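Local structure of response regulator (Caulobacter vibrioides, 3N0R) at residues Leu159-Leu164 with Leu183-Thr188; Pro32-Tyr37 with Ala75-Phe80; Ala192-Ala197 with Ile213-Gly218. The protein acts as a stress response regulator that joins a sigma-factor-like helical region to a receiver domain, which probably controls anti-anti-sigma signalling on phosphorylation. The protein carries 1 engineered substitution. All blocks are in the same frame, centred on the assembly; numbering follows the deposited sequence. Where two conformers were deposited one is given.

The three contacts follow one another along the chain in the order 2, 1, 3, and together they illustrate how a switch protein is built from separate modules. Interaction 2 joins helices 31-42 and 72-84 of the sigma-like region, its centre about 30 Å from that of interaction 1 and about 32 Å from that of interaction 3. Interactions 1 and 3 share the receiver domain: interaction 1 pairs the starts of two parallel strands, and interaction 3 brings the start of helix 194-203 against the loop after strand 208-212, at the other end of the sheet, which carries the predicted phosphorylation site. Their centres lie about 21 Å apart, yet they meet where Leu-164 packs on Ala-197.

Interaction 1: residues Leu159-Leu164 with Leu183-Thr188; sequences LATEVL and LGHDVT
Glu-162 pairs with Asp-186 and Val-163 with Val-187 in parallel register, the axes of strands 162-164 and 186-188 approaching to 4.5 Å with a 46° angle between their directions. Asp-186 is held on both sides of Glu-162: its N donates to Thr-161 O at 2.9 Å, and its O accepts from Val-163 N at 2.8 Å. Val-163 O receives Thr-188 N at 2.9 Å, so Val-163 bonds through N and O to the residues flanking Val-187.

Ahead of the regular strands, the ring of His-185 extends the pairing. With CG beside the backbone N (chi1 -63°), the imidazole turns its edge to the incoming chain, and ND1 takes a hydrogen bond from Thr-161 N at 3.0 Å, nearly in the ring plane. Because ND1 is the acceptor, a neutral ring would probably carry its proton on NE2. At the same edge, CE1 lies 3.3 Å from Leu-159 O. Nearer the backbone, His-185 CB meets the CG2 methyl of Val-163. The positive phi of Gly-184 closes the preceding helix in a Schellman motif, and the chain runs through His-185 into strand 186-191.

On the side of the sheet to which Glu-162 and Asp-186 point, Thr-188 crosses Glu-162 at about a right angle, its CG2 methyl 3.7 Å from Glu-162 CB. A water joins the polar ends, 2.7 Å from Thr-188 OG1 and donating to Glu-162 OE1, an oxygen that also forms a salt bridge with Arg-204. That positive charge probably eases the nearness of the Asp-186 carboxylate.

The two strands and helix 170-182 form a beta-alpha-beta unit of the receiver fold. Val-180 of that helix packs on Val-163, His-185 and Val-187, Leu-275 of helix 264-277 covers Thr-161 and His-185, and strand 208-212 continues the sheet beyond strand 162-166.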
ATOM      1  N   LEU A 159     -17.464   1.053   5.026  1.00 14.75           N
ATOM      2  CA  LEU A 159     -18.448   2.116   5.203  1.00 15.18           C
ATOM      3  C   LEU A 159     -18.013   3.425   4.569  1.00 15.05           C
ATOM      4  O   LEU A 159     -16.833   3.803   4.615  1.00 15.79           O
ATOM      5  CB  LEU A 159     -18.742   2.352   6.681  1.00 16.84           C
ATOM      6  CG  LEU A 159     -19.291   1.143   7.426  1.00 19.38           C
ATOM      7  CD1 LEU A 159     -19.597   1.564   8.849  1.00 21.93           C
ATOM      8  CD2 LEU A 159     -20.529   0.595   6.730  1.00 19.59           C
ATOM      9  N   ALA A 160     -18.976   4.129   3.979  1.00 15.28           N
ATOM     10  CA  ALA A 160     -18.719   5.466   3.458  1.00 15.55           C
ATOM     11  C   ALA A 160     -18.175   6.344   4.574  1.00 15.47           C
ATOM     12  O   ALA A 160     -18.683   6.328   5.704  1.00 17.11           O
ATOM     13  CB  ALA A 160     -19.995   6.077   2.893  1.00 17.49           C
ATOM     14  N   THR A 161     -17.163   7.127   4.256  0.59 15.53           N
ATOM     15  CA  THR A 161     -16.626   8.045   5.237  0.59 17.29           C
ATOM     16  C   THR A 161     -16.425   9.423   4.631  0.59 15.17           C
ATOM     17  O   THR A 161     -16.602   9.624   3.422  0.59 16.11           O
ATOM     18  CB  THR A 161     -15.332   7.497   5.866  0.59 21.44           C
ATOM     19  OG1 THR A 161     -14.966   8.279   7.011  0.59 21.63           O
ATOM     20  CG2 THR A 161     -14.204   7.460   4.850  0.59 21.85           C
ATOM     21  N   GLU A 162     -16.084  10.372   5.490  1.00 14.86           N
ATOM     22  CA  GLU A 162     -15.823  11.734   5.058  1.00 15.08           C
ATOM     23  C   GLU A 162     -14.348  11.903   4.742  1.00 14.59           C
ATOM     24  O   GLU A 162     -13.489  11.516   5.536  1.00 15.59           O
ATOM     25  CB  GLU A 162     -16.245  12.719   6.146  1.00 18.25           C
ATOM     26  CG  GLU A 162     -17.736  12.722   6.400  1.00 22.78           C
ATOM     27  CD  GLU A 162     -18.154  13.751   7.427  1.00 28.80           C
ATOM     28  OE1 GLU A 162     -17.287  14.524   7.888  1.00 30.66           O
ATOM     29  OE2 GLU A 162     -19.354  13.785   7.771  1.00 32.41           O
ATOM     30  N   VAL A 163     -14.065  12.475   3.581  1.00 14.01           N
ATOM     31  CA  VAL A 163     -12.703  12.569   3.082  1.00 14.02           C
ATOM     32  C   VAL A 163     -12.310  14.009   2.808  1.00 14.14           C
ATOM     33  O   VAL A 163     -13.037  14.744   2.128  1.00 14.95           O
ATOM     34  CB  VAL A 163     -12.548  11.744   1.789  1.00 15.23           C
ATOM     35  CG1 VAL A 163     -11.116  11.787   1.302  1.00 16.38           C
ATOM     36  CG2 VAL A 163     -12.999  10.307   2.034  1.00 16.17           C
ATOM     37  N   LEU A 164     -11.150  14.406   3.331  1.00 13.23           N
ATOM     38  CA  LEU A 164     -10.538  15.698   3.008  1.00 13.68           C
ATOM     39  C   LEU A 164      -9.389  15.466   2.036  1.00 13.95           C
ATOM     40  O   LEU A 164      -8.554  14.576   2.249  1.00 14.37           O
ATOM     41  CB  LEU A 164      -9.997  16.352   4.284  1.00 14.60           C
ATOM     42  CG  LEU A 164      -9.134  17.599   4.087  1.00 16.00           C
ATOM     43  CD1 LEU A 164      -9.950  18.736   3.470  1.00 16.87           C
ATOM     44  CD2 LEU A 164      -8.549  18.046   5.419  1.00 17.10           C
ATOM     45  N   LEU A 183     -15.971   5.617  -5.247  1.00 16.32           N
ATOM     46  CA  LEU A 183     -15.884   4.561  -4.237  1.00 16.49           C
ATOM     47  C   LEU A 183     -16.993   4.666  -3.184  1.00 15.89           C
ATOM     48  O   LEU A 183     -17.065   3.844  -2.275  1.00 18.10           O
ATOM     49  CB  LEU A 183     -14.514   4.586  -3.556  1.00 18.35           C
ATOM     50  CG  LEU A 183     -13.310   4.324  -4.467  1.00 19.50           C
ATOM     51  CD1 LEU A 183     -12.009   4.636  -3.736  1.00 22.19           C
ATOM     52  CD2 LEU A 183     -13.311   2.894  -4.998  1.00 21.22           C
ATOM     53  N   GLY A 184     -17.850   5.675  -3.301  1.00 15.85           N
ATOM     54  CA  GLY A 184     -18.961   5.833  -2.384  1.00 16.64           C
ATOM     55  C   GLY A 184     -18.691   6.731  -1.188  1.00 16.09           C
ATOM     56  O   GLY A 184     -19.566   6.880  -0.333  1.00 19.26           O
ATOM     57  N   HIS A 185     -17.510   7.343  -1.128  1.00 15.33           N
ATOM     58  CA  HIS A 185     -17.173   8.199   0.004  1.00 15.63           C
ATOM     59  C   HIS A 185     -17.617   9.635  -0.229  1.00 16.01           C
ATOM     60  O   HIS A 185     -17.943  10.025  -1.349  1.00 17.98           O
ATOM     61  CB  HIS A 185     -15.677   8.123   0.308  1.00 15.64           C
ATOM     62  CG  HIS A 185     -15.233   6.757   0.722  1.00 15.39           C
ATOM     63  ND1 HIS A 185     -15.711   6.144   1.858  1.00 15.45           N
ATOM     64  CD2 HIS A 185     -14.385   5.876   0.141  1.00 15.60           C
ATOM     65  CE1 HIS A 185     -15.173   4.940   1.960  1.00 15.14           C
ATOM     66  NE2 HIS A 185     -14.358   4.756   0.935  1.00 15.56           N
ATOM     67  N   ASP A 186     -17.614  10.423   0.840  1.00 16.24           N
ATOM     68  CA  ASP A 186     -18.114  11.794   0.809  1.00 17.79           C
ATOM     69  C   ASP A 186     -16.953  12.762   0.953  1.00 17.74           C
ATOM     70  O   ASP A 186     -16.367  12.872   2.025  1.00 18.48           O
ATOM     71  CB  ASP A 186     -19.093  11.972   1.979  1.00 22.53           C
ATOM     72  CG  ASP A 186     -19.664  13.370   2.080  1.00 28.37           C
ATOM     73  OD1 ASP A 186     -19.696  14.098   1.065  1.00 30.59           O
ATOM     74  OD2 ASP A 186     -20.109  13.732   3.193  1.00 31.88           O
ATOM     75  N   VAL A 187     -16.614  13.459  -0.118  1.00 17.64           N
ATOM     76  CA  VAL A 187     -15.559  14.461  -0.059  1.00 17.06           C
ATOM     77  C   VAL A 187     -16.123  15.715   0.571  1.00 18.37           C
ATOM     78  O   VAL A 187     -17.026  16.332   0.025  1.00 20.70           O
ATOM     79  CB  VAL A 187     -14.983  14.771  -1.453  1.00 17.72           C
ATOM     80  CG1 VAL A 187     -13.996  15.941  -1.396  1.00 19.15           C
ATOM     81  CG2 VAL A 187     -14.297  13.525  -2.004  1.00 18.96           C
ATOM     82  N   THR A 188     -15.602  16.084   1.731  1.00 17.73           N
ATOM     83  CA  THR A 188     -16.146  17.232   2.439  1.00 19.94           C
ATOM     84  C   THR A 188     -15.415  18.541   2.141  1.00 18.08           C
ATOM     85  O   THR A 188     -15.961  19.603   2.382  1.00 19.02           O
ATOM     86  CB  THR A 188     -16.167  16.993   3.935  1.00 22.82           C
ATOM     87  OG1 THR A 188     -14.839  16.693   4.366  1.00 23.97           O
ATOM     88  CG2 THR A 188     -17.106  15.832   4.281  1.00 25.02           C
TER
HETATM   89  O   HOH W   1     -14.756  15.811   6.943  1.00 31.60           O

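Interaction 2: residues Pro32-Tyr37 with Ala75-Phe80; sequences PYIRRY and ALYRVF
Ile-34 lays its CD1 methyl over the centre of the Tyr-77 ring, 3.8 Å from the centroid and almost on the ring normal, a CH-pi contact of nearly ideal aim. The isoleucine is fully extended to get there: CG1 is anti to the backbone N (chi1 -165°), and CD1 continues the same line. At its end the methyl is also met by Phe-80 CB at 3.7 Å and by Leu-76 CG at 4.1 Å, so three residues of one helix touch a single methyl of the other.

Tyr-77 runs the opposite way past Ile-34. Its CG lies beside the backbone N, anti to the carbonyl carbon, and the far end of the ring reaches back to helix 31-42 with CZ 3.7 Å from Ile-34 CB. Its hydroxyl ends close to the backbone of Ile-34, but the hydrogen bond it makes is with Glu-126, whose carboxylate also forms a salt bridge with Arg-36.

These helices belong to the sigma2-like region of the protein, and the axes of their short segments approach to 11.3 Å at a crossing of -41°, a wide spacing filled by large side chains. Helix 45-60 adds to the same core, placing Val-52 against Ile-34 and Leu-59 against Leu-76.

One turn beyond Ile-34, Tyr-37 brings CD2 to 3.8 Å from Tyr-77 CE2. The planes are inclined by 55°, and Tyr-77 CD2 lies over one face of the Tyr-37 ring. Tyr-37 CE2 then approaches Phe-80 CE1 at 4.3 Å, while its hydroxyl is hydrogen-bonded to His-81 NE2.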
ATOM      1  N   PRO A  32      11.822  -0.411  -3.948  1.00 14.64           N
ATOM      2  CA  PRO A  32      10.906   0.588  -3.374  1.00 14.77           C
ATOM      3  C   PRO A  32       9.446   0.139  -3.443  1.00 14.47           C
ATOM      4  O   PRO A  32       8.672   0.352  -2.506  1.00 14.27           O
ATOM      5  CB  PRO A  32      11.141   1.828  -4.248  1.00 16.60           C
ATOM      6  CG  PRO A  32      12.561   1.661  -4.746  1.00 18.81           C
ATOM      7  CD  PRO A  32      12.721   0.177  -4.963  1.00 16.11           C
ATOM      8  N   TYR A  33       9.071  -0.504  -4.542  1.00 13.85           N
ATOM      9  CA  TYR A  33       7.676  -0.867  -4.730  1.00 14.53           C
ATOM     10  C   TYR A  33       7.227  -2.057  -3.895  1.00 13.29           C
ATOM     11  O   TYR A  33       6.079  -2.105  -3.442  1.00 13.95           O
ATOM     12  CB  TYR A  33       7.346  -0.998  -6.217  1.00 16.78           C
ATOM     13  CG  TYR A  33       7.728   0.282  -6.911  1.00 20.23           C
ATOM     14  CD1 TYR A  33       6.977   1.432  -6.731  1.00 22.08           C
ATOM     15  CD2 TYR A  33       8.888   0.364  -7.671  1.00 21.73           C
ATOM     16  CE1 TYR A  33       7.335   2.623  -7.342  1.00 24.71           C
ATOM     17  CE2 TYR A  33       9.261   1.543  -8.278  1.00 24.61           C
ATOM     18  CZ  TYR A  33       8.481   2.673  -8.109  1.00 25.64           C
ATOM     19  OH  TYR A  33       8.849   3.856  -8.713  1.00 29.59           O
ATOM     20  N   ILE A  34       8.131  -2.997  -3.636  1.00 13.39           N
ATOM     21  CA  ILE A  34       7.776  -4.055  -2.701  1.00 13.17           C
ATOM     22  C   ILE A  34       7.677  -3.507  -1.269  1.00 13.17           C
ATOM     23  O   ILE A  34       6.875  -3.994  -0.494  1.00 13.04           O
ATOM     24  CB  ILE A  34       8.650  -5.326  -2.811  1.00 13.46           C
ATOM     25  CG1 ILE A  34       7.965  -6.485  -2.078  1.00 13.60           C
ATOM     26  CG2 ILE A  34      10.069  -5.083  -2.313  1.00 14.57           C
ATOM     27  CD1 ILE A  34       8.590  -7.831  -2.346  1.00 14.83           C
ATOM     28  N   ARG A  35       8.431  -2.453  -0.939  1.00 13.18           N
ATOM     29  CA  ARG A  35       8.178  -1.754   0.327  1.00 13.60           C
ATOM     30  C   ARG A  35       6.771  -1.157   0.351  1.00 12.83           C
ATOM     31  O   ARG A  35       6.083  -1.266   1.354  1.00 13.30           O
ATOM     32  CB  ARG A  35       9.229  -0.678   0.628  1.00 13.37           C
ATOM     33  CG  ARG A  35      10.635  -1.228   0.845  1.00 14.04           C
ATOM     34  CD  ARG A  35      11.632  -0.134   1.268  1.00 15.30           C
ATOM     35  NE  ARG A  35      12.987  -0.686   1.221  1.00 15.98           N
ATOM     36  CZ  ARG A  35      13.881  -0.464   0.265  1.00 16.34           C
ATOM     37  NH1 ARG A  35      13.639   0.393  -0.721  1.00 17.07           N
ATOM     38  NH2 ARG A  35      15.044  -1.100   0.304  1.00 18.42           N
ATOM     39  N   ARG A  36       6.330  -0.552  -0.753  1.00 12.94           N
ATOM     40  CA  ARG A  36       4.974  -0.025  -0.819  1.00 13.01           C
ATOM     41  C   ARG A  36       3.948  -1.124  -0.533  1.00 12.38           C
ATOM     42  O   ARG A  36       3.021  -0.952   0.272  1.00 13.15           O
ATOM     43  CB  ARG A  36       4.705   0.621  -2.179  1.00 14.21           C
ATOM     44  CG  ARG A  36       3.270   1.113  -2.338  1.00 16.40           C
ATOM     45  CD  ARG A  36       3.052   1.744  -3.689  1.00 20.08           C
ATOM     46  NE  ARG A  36       3.275   0.782  -4.762  1.00 22.91           N
ATOM     47  CZ  ARG A  36       3.520   1.126  -6.018  1.00 26.52           C
ATOM     48  NH1 ARG A  36       3.576   2.409  -6.350  1.00 27.63           N
ATOM     49  NH2 ARG A  36       3.724   0.186  -6.932  1.00 28.01           N
ATOM     50  N   TYR A  37       4.119  -2.260  -1.199  1.00 12.70           N
ATOM     51  CA  TYR A  37       3.246  -3.409  -0.984  1.00 12.82           C
ATOM     52  C   TYR A  37       3.246  -3.843   0.480  1.00 12.56           C
ATOM     53  O   TYR A  37       2.186  -4.030   1.086  1.00 12.84           O
ATOM     54  CB  TYR A  37       3.715  -4.563  -1.880  1.00 13.29           C
ATOM     55  CG  TYR A  37       3.023  -5.894  -1.662  1.00 13.70           C
ATOM     56  CD1 TYR A  37       1.689  -6.084  -2.012  1.00 14.13           C
ATOM     57  CD2 TYR A  37       3.718  -6.976  -1.143  1.00 15.30           C
ATOM     58  CE1 TYR A  37       1.073  -7.311  -1.847  1.00 14.13           C
ATOM     59  CE2 TYR A  37       3.103  -8.209  -0.962  1.00 15.77           C
ATOM     60  CZ  TYR A  37       1.782  -8.369  -1.325  1.00 14.58           C
ATOM     61  OH  TYR A  37       1.152  -9.577  -1.172  1.00 16.19           O
ATOM     62  N   ALA A  75       9.730 -12.868  -9.267  1.00 15.46           N
ATOM     63  CA  ALA A  75      10.546 -13.756  -8.443  1.00 15.64           C
ATOM     64  C   ALA A  75      10.826 -13.174  -7.060  1.00 14.26           C
ATOM     65  O   ALA A  75      10.841 -13.900  -6.069  1.00 15.13           O
ATOM     66  CB  ALA A  75      11.847 -14.098  -9.146  1.00 16.65           C
ATOM     67  N   LEU A  76      11.066 -11.868  -6.995  1.00 14.94           N
ATOM     68  CA  LEU A  76      11.319 -11.203  -5.718  1.00 14.85           C
ATOM     69  C   LEU A  76      10.082 -11.286  -4.824  1.00 14.67           C
ATOM     70  O   LEU A  76      10.187 -11.587  -3.637  1.00 14.82           O
ATOM     71  CB  LEU A  76      11.690  -9.740  -5.958  1.00 15.57           C
ATOM     72  CG  LEU A  76      11.768  -8.840  -4.719  1.00 15.62           C
ATOM     73  CD1 LEU A  76      12.772  -9.364  -3.705  1.00 17.76           C
ATOM     74  CD2 LEU A  76      12.096  -7.403  -5.123  1.00 17.13           C
ATOM     75  N   TYR A  77       8.911 -10.996  -5.384  1.00 14.52           N
ATOM     76  CA  TYR A  77       7.690 -11.093  -4.591  1.00 14.93           C
ATOM     77  C   TYR A  77       7.429 -12.531  -4.143  1.00 15.17           C
ATOM     78  O   TYR A  77       6.956 -12.765  -3.033  1.00 15.18           O
ATOM     79  CB  TYR A  77       6.481 -10.505  -5.329  1.00 16.47           C
ATOM     80  CG  TYR A  77       6.373  -8.985  -5.313  1.00 15.97           C
ATOM     81  CD1 TYR A  77       7.235  -8.204  -6.072  1.00 16.62           C
ATOM     82  CD2 TYR A  77       5.371  -8.332  -4.591  1.00 17.77           C
ATOM     83  CE1 TYR A  77       7.129  -6.822  -6.094  1.00 16.87           C
ATOM     84  CE2 TYR A  77       5.259  -6.940  -4.613  1.00 18.40           C
ATOM     85  CZ  TYR A  77       6.139  -6.194  -5.376  1.00 18.39           C
ATOM     86  OH  TYR A  77       6.036  -4.814  -5.420  1.00 21.18           O
ATOM     87  N   ARG A  78       7.726 -13.505  -5.005  1.00 14.91           N
ATOM     88  CA  ARG A  78       7.574 -14.899  -4.617  1.00 15.70           C
ATOM     89  C   ARG A  78       8.449 -15.237  -3.404  1.00 15.33           C
ATOM     90  O   ARG A  78       7.999 -15.897  -2.469  1.00 15.90           O
ATOM     91  CB  ARG A  78       7.893 -15.804  -5.805  1.00 17.79           C
ATOM     92  CG  ARG A  78       7.777 -17.278  -5.519  1.00 21.84           C
ATOM     93  CD  ARG A  78       8.014 -18.090  -6.791  1.00 28.75           C
ATOM     94  NE  ARG A  78       7.888 -19.523  -6.552  1.00 34.14           N
ATOM     95  CZ  ARG A  78       8.152 -20.463  -7.452  1.00 38.43           C
ATOM     96  NH1 ARG A  78       8.562 -20.125  -8.669  1.00 39.55           N
ATOM     97  NH2 ARG A  78       8.003 -21.742  -7.138  1.00 39.73           N
ATOM     98  N   VAL A  79       9.699 -14.783  -3.416  1.00 14.90           N
ATOM     99  CA  VAL A  79      10.593 -14.988  -2.280  1.00 15.11           C
ATOM    100  C   VAL A  79      10.030 -14.326  -1.017  1.00 14.11           C
ATOM    101  O   VAL A  79      10.020 -14.925   0.059  1.00 14.34           O
ATOM    102  CB  VAL A  79      12.013 -14.479  -2.606  1.00 15.70           C
ATOM    103  CG1 VAL A  79      12.827 -14.281  -1.338  1.00 16.43           C
ATOM    104  CG2 VAL A  79      12.697 -15.460  -3.564  1.00 17.74           C
ATOM    105  N   PHE A  80       9.557 -13.089  -1.152  1.00 14.16           N
ATOM    106  CA  PHE A  80       8.955 -12.384  -0.024  1.00 13.93           C
ATOM    107  C   PHE A  80       7.802 -13.203   0.572  1.00 13.15           C
ATOM    108  O   PHE A  80       7.687 -13.346   1.785  1.00 13.96           O
ATOM    109  CB  PHE A  80       8.453 -11.021  -0.496  1.00 14.04           C
ATOM    110  CG  PHE A  80       7.864 -10.173   0.599  1.00 13.61           C
ATOM    111  CD1 PHE A  80       6.527 -10.312   0.956  1.00 14.81           C
ATOM    112  CD2 PHE A  80       8.642  -9.246   1.283  1.00 14.55           C
ATOM    113  CE1 PHE A  80       5.977  -9.537   1.959  1.00 15.04           C
ATOM    114  CE2 PHE A  80       8.093  -8.454   2.283  1.00 14.79           C
ATOM    115  CZ  PHE A  80       6.772  -8.607   2.636  1.00 15.00           C
TER

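Interaction 3: residues Ala192-Ala197 with Ile213-Gly218; sequences ATRGEA and IQLADG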
ATOM      1  N   ALA A 192      -6.334  23.781  -0.956  1.00 18.18           N
ATOM      2  CA  ALA A 192      -5.188  24.045  -1.822  1.00 19.38           C
ATOM      3  C   ALA A 192      -3.950  24.470  -1.043  1.00 20.73           C
ATOM      4  O   ALA A 192      -2.855  24.515  -1.595  1.00 22.99           O
ATOM      5  CB  ALA A 192      -5.534  25.104  -2.865  1.00 21.17           C
ATOM      6  N   THR A 193      -4.128  24.811   0.226  1.00 20.25           N
ATOM      7  CA  THR A 193      -3.027  25.274   1.065  1.00 21.25           C
ATOM      8  C   THR A 193      -3.116  24.635   2.441  1.00 21.28           C
ATOM      9  O   THR A 193      -4.148  24.079   2.812  1.00 19.97           O
ATOM     10  CB  THR A 193      -3.056  26.804   1.261  1.00 22.42           C
ATOM     11  OG1 THR A 193      -4.170  27.155   2.090  1.00 24.08           O
ATOM     12  CG2 THR A 193      -3.160  27.533  -0.077  1.00 24.26           C
ATOM     13  N   ARG A 194      -2.035  24.738   3.209  1.00 21.88           N
ATOM     14  CA  ARG A 194      -2.031  24.227   4.571  1.00 22.29           C
ATOM     15  C   ARG A 194      -3.113  24.891   5.414  1.00 22.52           C
ATOM     16  O   ARG A 194      -3.761  24.233   6.226  1.00 22.04           O
ATOM     17  CB  ARG A 194      -0.664  24.441   5.220  1.00 24.47           C
ATOM     18  CG  ARG A 194       0.400  23.455   4.778  1.00 25.89           C
ATOM     19  CD  ARG A 194       1.742  23.841   5.374  1.00 27.99           C
ATOM     20  NE  ARG A 194       2.207  25.115   4.831  1.00 30.29           N
ATOM     21  CZ  ARG A 194       2.987  25.972   5.482  1.00 32.94           C
ATOM     22  NH1 ARG A 194       3.392  25.702   6.714  1.00 33.96           N
ATOM     23  NH2 ARG A 194       3.360  27.105   4.901  1.00 33.95           N
ATOM     24  N   GLY A 195      -3.299  26.195   5.215  1.00 21.91           N
ATOM     25  CA  GLY A 195      -4.272  26.972   5.959  1.00 22.89           C
ATOM     26  C   GLY A 195      -5.696  26.582   5.630  1.00 21.48           C
ATOM     27  O   GLY A 195      -6.543  26.478   6.526  1.00 22.48           O
ATOM     28  N   GLU A 196      -5.972  26.354   4.348  1.00 20.72           N
ATOM     29  CA  GLU A 196      -7.295  25.885   3.948  1.00 20.30           C
ATOM     30  C   GLU A 196      -7.593  24.523   4.558  1.00 18.57           C
ATOM     31  O   GLU A 196      -8.724  24.255   4.965  1.00 17.33           O
ATOM     32  CB  GLU A 196      -7.435  25.855   2.421  1.00 21.10           C
ATOM     33  CG  GLU A 196      -7.380  27.257   1.819  1.00 23.15           C
ATOM     34  CD  GLU A 196      -7.521  27.277   0.315  1.00 26.51           C
ATOM     35  OE1 GLU A 196      -7.691  26.204  -0.298  1.00 26.51           O
ATOM     36  OE2 GLU A 196      -7.456  28.384  -0.255  1.00 29.68           O
ATOM     37  N   ALA A 197      -6.577  23.669   4.640  1.00 17.91           N
ATOM     38  CA  ALA A 197      -6.757  22.356   5.259  1.00 17.17           C
ATOM     39  C   ALA A 197      -7.098  22.499   6.738  1.00 17.06           C
ATOM     40  O   ALA A 197      -7.970  21.808   7.255  1.00 17.35           O
ATOM     41  CB  ALA A 197      -5.516  21.491   5.077  1.00 18.59           C
ATOM     42  N   ILE A 213       2.311  15.515  -0.968  1.00 20.25           N
ATOM     43  CA  ILE A 213       3.554  15.625  -0.219  0.53 22.12           C
ATOM     44  C   ILE A 213       4.177  17.018  -0.365  1.00 22.38           C
ATOM     45  O   ILE A 213       4.954  17.451   0.482  1.00 24.59           O
ATOM     46  CB  ILE A 213       4.566  14.548  -0.683  0.53 24.15           C
ATOM     47  CG1 ILE A 213       5.635  14.301   0.384  0.53 25.23           C
ATOM     48  CG2 ILE A 213       5.182  14.926  -2.026  0.53 24.52           C
ATOM     49  CD1 ILE A 213       5.099  13.649   1.634  0.53 25.79           C
ATOM     50  N   GLN A 214       3.840  17.711  -1.447  1.00 22.14           N
ATOM     51  CA  GLN A 214       4.463  18.999  -1.716  1.00 26.02           C
ATOM     52  C   GLN A 214       3.543  19.920  -2.486  1.00 26.76           C
ATOM     53  O   GLN A 214       3.270  19.696  -3.665  1.00 29.34           O
ATOM     54  CB  GLN A 214       5.760  18.802  -2.500  1.00 29.28           C
ATOM     55  CG  GLN A 214       6.669  20.016  -2.518  1.00 33.94           C
ATOM     56  CD  GLN A 214       8.072  19.658  -2.945  1.00 38.36           C
ATOM     57  OE1 GLN A 214       8.271  18.962  -3.942  1.00 40.46           O
ATOM     58  NE2 GLN A 214       9.056  20.112  -2.180  1.00 40.58           N
ATOM     59  N   LEU A 215       3.078  20.964  -1.811  1.00 25.29           N
ATOM     60  CA  LEU A 215       2.267  21.990  -2.444  1.00 26.94           C
ATOM     61  C   LEU A 215       3.146  22.982  -3.211  1.00 30.34           C
ATOM     62  O   LEU A 215       4.355  22.784  -3.349  1.00 31.15           O
ATOM     63  CB  LEU A 215       1.420  22.714  -1.396  1.00 26.72           C
ATOM     64  CG  LEU A 215       0.489  21.821  -0.567  1.00 26.79           C
ATOM     65  CD1 LEU A 215      -0.233  22.622   0.509  1.00 28.44           C
ATOM     66  CD2 LEU A 215      -0.513  21.096  -1.465  1.00 25.40           C
ATOM     67  N   ALA A 216       2.529  24.053  -3.699  1.00 32.70           N
ATOM     68  CA  ALA A 216       3.214  25.041  -4.530  1.00 35.26           C
ATOM     69  C   ALA A 216       4.312  25.792  -3.778  1.00 37.41           C
ATOM     70  O   ALA A 216       5.320  26.189  -4.367  1.00 38.55           O
ATOM     71  CB  ALA A 216       2.205  26.023  -5.115  1.00 36.03           C
ATOM     72  N   ASP A 217       4.112  25.994  -2.479  1.00 39.02           N
ATOM     73  CA  ASP A 217       5.089  26.710  -1.662  1.00 40.80           C
ATOM     74  C   ASP A 217       6.229  25.795  -1.218  1.00 40.29           C
ATOM     75  O   ASP A 217       7.140  26.222  -0.509  1.00 41.32           O
ATOM     76  CB  ASP A 217       4.412  27.346  -0.443  1.00 42.59           C
ATOM     77  CG  ASP A 217       3.819  26.315   0.502  1.00 44.44           C
ATOM     78  OD1 ASP A 217       3.731  25.133   0.113  1.00 45.08           O
ATOM     79  OD2 ASP A 217       3.433  26.689   1.630  1.00 45.18           O
ATOM     80  N   GLY A 218       6.173  24.536  -1.644  1.00 38.55           N
ATOM     81  CA  GLY A 218       7.177  23.558  -1.268  1.00 37.36           C
ATOM     82  C   GLY A 218       6.850  22.863   0.040  1.00 36.80           C
ATOM     83  O   GLY A 218       7.560  21.951   0.459  1.00 37.38           O
TER
HETATM   84  O   HOH W   2       0.355  26.097   2.281  1.00 32.72           O
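At the end of the receiver domain's parallel beta/alpha sheet that carries the predicted phosphorylation site, Arg-194 and Leu-215 bring the start of helix 194-203 against the loop that directly follows Asp-212, the predicted phosphoacceptor, which is unmodified here.

The polar half of the contact is a salt bridge, Arg-194 NH2 donating to Asp-217 OD2 at 3.3 Å. It is a loose one: the oxygen is met nearly along its C-O axis but lies 26° out of the guanidinium plane, and the two flat groups are inclined rather than coplanar. The arginine comes round to it by a bend at chi3 (-66°). A water reinforces the link, accepting from Arg-194 N at 2.9 Å and donating to Asp-217 OD2 at 3.2 Å, so a backbone N-H in the first turn of the helix is tied to the carboxylate as well. The other oxygen, OD1, is hydrogen-bonded to Ser-219, which helps to fix the carboxylate.

Leu-215 supplies the apolar half. Across this contact its CD1 methyl meets mainly main-chain atoms, 3.9 Å from Thr-193 CA, with Ala-192 O and Arg-194 N close by; the side chain also touches Asp-168. The leucine starts a type I turn closed by Gly-218 N on Leu-215 O, and this turn carries Asp-217 round toward the arginine.

Helix 194-203 is capped just where the loop touches it. Thr-193 is the N-cap, its OG1 receiving Glu-196 N at 3.0 Å, and Glu-196 OE1 in turn accepts from Ala-192 N at 2.9 Å, the donor lying above the carboxylate plane.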